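Local coordinates for protein (congerin I) (Conger myriaster, PDB 1C1F) that binds beta-galactosides as a homodimeric galectin of the conger eel, although its physiological role is not yet known, at residues Q29-N34 with F88-S93. Sequence-based numbering, arbitrary orientation.
Sequences QRFSVN and FEITLS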
ATOM      1  N   GLN A  29      16.184   9.520 -15.489  1.00 12.87           N
ATOM      2  CA  GLN A  29      16.582   8.721 -16.615  1.00 13.52           C
ATOM      3  C   GLN A  29      15.317   7.970 -16.944  1.00 11.31           C
ATOM      4  O   GLN A  29      14.752   8.112 -18.024  1.00 11.80           O
ATOM      5  CB  GLN A  29      17.693   7.818 -16.170  1.00 16.54           C
ATOM      6  CG  GLN A  29      18.464   7.106 -17.260  1.00 24.34           C
ATOM      7  CD  GLN A  29      19.882   6.754 -16.798  1.00 25.36           C
ATOM      8  OE1 GLN A  29      20.214   6.886 -15.628  1.00 31.42           O
ATOM      9  NE2 GLN A  29      20.818   6.358 -17.636  1.00 25.39           N
ATOM     10  N   ARG A  30      14.766   7.202 -15.994  1.00  9.45           N
ATOM     11  CA  ARG A  30      13.548   6.424 -16.209  1.00 10.06           C
ATOM     12  C   ARG A  30      13.032   5.882 -14.898  1.00  8.07           C
ATOM     13  O   ARG A  30      13.809   5.839 -13.942  1.00 10.51           O
ATOM     14  CB  ARG A  30      13.771   5.204 -17.100  1.00  9.62           C
ATOM     15  CG  ARG A  30      14.743   4.178 -16.533  1.00 13.57           C
ATOM     16  CD  ARG A  30      14.850   3.062 -17.538  1.00 16.10           C
ATOM     17  NE  ARG A  30      15.877   2.145 -17.126  1.00 19.85           N
ATOM     18  CZ  ARG A  30      15.781   0.830 -17.273  1.00 20.57           C
ATOM     19  NH1 ARG A  30      14.699   0.257 -17.793  1.00 20.92           N
ATOM     20  NH2 ARG A  30      16.800   0.075 -16.864  1.00 26.07           N
ATOM     21  N   PHE A  31      11.757   5.517 -14.853  1.00 10.39           N
ATOM     22  CA  PHE A  31      11.239   4.797 -13.710  1.00 10.30           C
ATOM     23  C   PHE A  31      10.138   3.872 -14.200  1.00  9.71           C
ATOM     24  O   PHE A  31       9.452   4.142 -15.198  1.00  9.17           O
ATOM     25  CB  PHE A  31      10.698   5.770 -12.631  1.00 10.67           C
ATOM     26  CG  PHE A  31       9.269   6.264 -12.815  1.00 12.80           C
ATOM     27  CD1 PHE A  31       8.999   7.310 -13.712  1.00 14.52           C
ATOM     28  CD2 PHE A  31       8.206   5.607 -12.156  1.00 12.99           C
ATOM     29  CE1 PHE A  31       7.673   7.731 -13.898  1.00 12.46           C
ATOM     30  CE2 PHE A  31       6.894   6.048 -12.360  1.00 11.08           C
ATOM     31  CZ  PHE A  31       6.620   7.083 -13.255  1.00 10.13           C
ATOM     32  N   SER A  32       9.975   2.757 -13.494  1.00  8.80           N
ATOM     33  CA  SER A  32       8.963   1.803 -13.830  1.00  9.38           C
ATOM     34  C   SER A  32       8.022   1.426 -12.692  1.00  9.48           C
ATOM     35  O   SER A  32       8.406   1.465 -11.509  1.00  9.76           O
ATOM     36  CB  SER A  32       9.610   0.529 -14.340  1.00  8.07           C
ATOM     37  OG  SER A  32      10.583  -0.031 -13.477  1.00 10.21           O
ATOM     38  N   VAL A  33       6.824   1.029 -13.094  1.00  8.42           N
ATOM     39  CA  VAL A  33       5.879   0.409 -12.174  1.00  9.73           C
ATOM     40  C   VAL A  33       5.868  -1.055 -12.622  1.00  9.33           C
ATOM     41  O   VAL A  33       5.786  -1.405 -13.810  1.00 10.30           O
ATOM     42  CB  VAL A  33       4.482   1.031 -12.296  1.00 11.23           C
ATOM     43  CG1 VAL A  33       3.571   0.319 -11.292  1.00 13.02           C
ATOM     44  CG2 VAL A  33       4.498   2.523 -11.991  1.00 10.25           C
ATOM     45  N   ASN A  34       5.992  -1.951 -11.653  1.00  9.38           N
ATOM     46  CA  ASN A  34       6.134  -3.371 -11.904  1.00 10.05           C
ATOM     47  C   ASN A  34       5.140  -4.165 -11.070  1.00 11.91           C
ATOM     48  O   ASN A  34       5.130  -4.010  -9.835  1.00 13.11           O
ATOM     49  CB  ASN A  34       7.518  -3.837 -11.533  1.00 10.39           C
ATOM     50  CG  ASN A  34       8.633  -3.073 -12.192  1.00 13.58           C
ATOM     51  OD1 ASN A  34       8.853  -3.287 -13.401  1.00 14.46           O
ATOM     52  ND2 ASN A  34       9.280  -2.138 -11.511  1.00 13.02           N
ATOM     53  N   PHE A  88       2.874  11.982  -9.735  1.00 14.15           N
ATOM     54  CA  PHE A  88       2.185  11.231 -10.765  1.00 13.36           C
ATOM     55  C   PHE A  88       1.226  10.268 -10.059  1.00 13.61           C
ATOM     56  O   PHE A  88       1.371   9.975  -8.869  1.00 11.24           O
ATOM     57  CB  PHE A  88       3.202  10.429 -11.632  1.00 12.28           C
ATOM     58  CG  PHE A  88       3.869   9.283 -10.899  1.00 11.48           C
ATOM     59  CD1 PHE A  88       5.054   9.500 -10.188  1.00 10.90           C
ATOM     60  CD2 PHE A  88       3.282   8.005 -10.900  1.00 11.92           C
ATOM     61  CE1 PHE A  88       5.623   8.449  -9.474  1.00 12.08           C
ATOM     62  CE2 PHE A  88       3.860   6.967 -10.177  1.00 12.37           C
ATOM     63  CZ  PHE A  88       5.029   7.188  -9.453  1.00 12.92           C
ATOM     64  N   GLU A  89       0.291   9.757 -10.842  1.00 12.90           N
ATOM     65  CA  GLU A  89      -0.608   8.700 -10.434  1.00 14.79           C
ATOM     66  C   GLU A  89      -0.941   7.894 -11.680  1.00 14.33           C
ATOM     67  O   GLU A  89      -1.242   8.414 -12.770  1.00 13.82           O
ATOM     68  CB  GLU A  89      -1.920   9.205  -9.857  1.00 16.38           C
ATOM     69  CG  GLU A  89      -1.855   9.427  -8.355  1.00 24.23           C
ATOM     70  CD  GLU A  89      -3.141  10.011  -7.740  1.00 25.68           C
ATOM     71  OE1 GLU A  89      -4.161  10.085  -8.391  1.00 27.91           O
ATOM     72  OE2 GLU A  89      -3.195  10.415  -6.579  1.00 29.89           O
ATOM     73  N   ILE A  90      -0.857   6.592 -11.530  1.00 12.98           N
ATOM     74  CA  ILE A  90      -1.163   5.650 -12.591  1.00 12.27           C
ATOM     75  C   ILE A  90      -2.126   4.637 -11.974  1.00 12.41           C
ATOM     76  O   ILE A  90      -1.863   4.127 -10.876  1.00 11.85           O
ATOM     77  CB  ILE A  90       0.147   4.946 -13.059  1.00 10.80           C
ATOM     78  CG1 ILE A  90       1.152   5.977 -13.564  1.00 13.36           C
ATOM     79  CG2 ILE A  90      -0.199   3.922 -14.139  1.00 13.57           C
ATOM     80  CD1 ILE A  90       2.532   5.419 -13.976  1.00 13.63           C
ATOM     81  N   THR A  91      -3.234   4.347 -12.645  1.00 12.68           N
ATOM     82  CA  THR A  91      -4.181   3.341 -12.199  1.00 12.66           C
ATOM     83  C   THR A  91      -4.157   2.167 -13.151  1.00 13.49           C
ATOM     84  O   THR A  91      -4.276   2.328 -14.371  1.00 16.00           O
ATOM     85  CB  THR A  91      -5.609   3.905 -12.134  1.00 13.07           C
ATOM     86  OG1 THR A  91      -5.532   5.054 -11.300  1.00 15.00           O
ATOM     87  CG2 THR A  91      -6.632   2.894 -11.618  1.00 13.09           C
ATOM     88  N   LEU A  92      -4.023   0.987 -12.579  1.00 14.17           N
ATOM     89  CA  LEU A  92      -3.989  -0.274 -13.277  1.00 16.51           C
ATOM     90  C   LEU A  92      -5.194  -1.112 -12.872  1.00 16.64           C
ATOM     91  O   LEU A  92      -5.594  -1.138 -11.713  1.00 14.59           O
ATOM     92  CB  LEU A  92      -2.743  -1.095 -12.920  1.00 17.10           C
ATOM     93  CG  LEU A  92      -1.386  -0.438 -12.893  1.00 17.70           C
ATOM     94  CD1 LEU A  92      -0.359  -1.445 -12.407  1.00 19.63           C
ATOM     95  CD2 LEU A  92      -1.055   0.090 -14.281  1.00 20.09           C
ATOM     96  N   SER A  93      -5.707  -1.822 -13.864  1.00 18.84           N
ATOM     97  CA  SER A  93      -6.713  -2.853 -13.685  1.00 17.76           C
ATOM     98  C   SER A  93      -6.430  -3.854 -14.793  1.00 17.87           C
ATOM     99  O   SER A  93      -5.617  -3.593 -15.691  1.00 16.96           O
ATOM    100  CB  SER A  93      -8.127  -2.269 -13.817  1.00 16.92           C
ATOM    101  OG  SER A  93      -8.359  -1.506 -14.994  1.00 20.09           O
TER
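Phe31 lays one corner of its ring over a face of Phe88, where CZ lies over the centre of the Phe88 ring, 3.9 Å above its plane, and CE2 is 3.6 Å from Phe88 CZ. The two side chains arrive from opposite directions and their planes meet at 43°, an oblique pairing with centroids 4.8 Å apart. In both residues CG sits between the backbone N and the carbonyl carbon, a rotamer from which each ring reaches into the space between the sheets. Further along, Val33 and Ile90 meet tip to tip, Val33 CG2 lying 4.0 Å from Ile90 CD1. That methyl is carried out by an extended chain, CD1 anti to CA (chi2 176°). The other branch of Val33, CG1, comes within 4.4 Å of Leu92 CD1.

Strands 30-34 and 88-93 belong to the two facing antiparallel sheets of the galectin beta-sandwich, and their axes pass 10.4 Å apart at 32°. Ile24 and Val20 of strand 18-24 and Leu123 and Leu125 of strand 122-127 pack around the same side chains. Ser32 and Asn34 point away from strand 88-93, joined by an Asn34 ND2 to Ser32 OG hydrogen bond. The two segments meet through buried aromatic and aliphatic side chains, without hydrogen bonds.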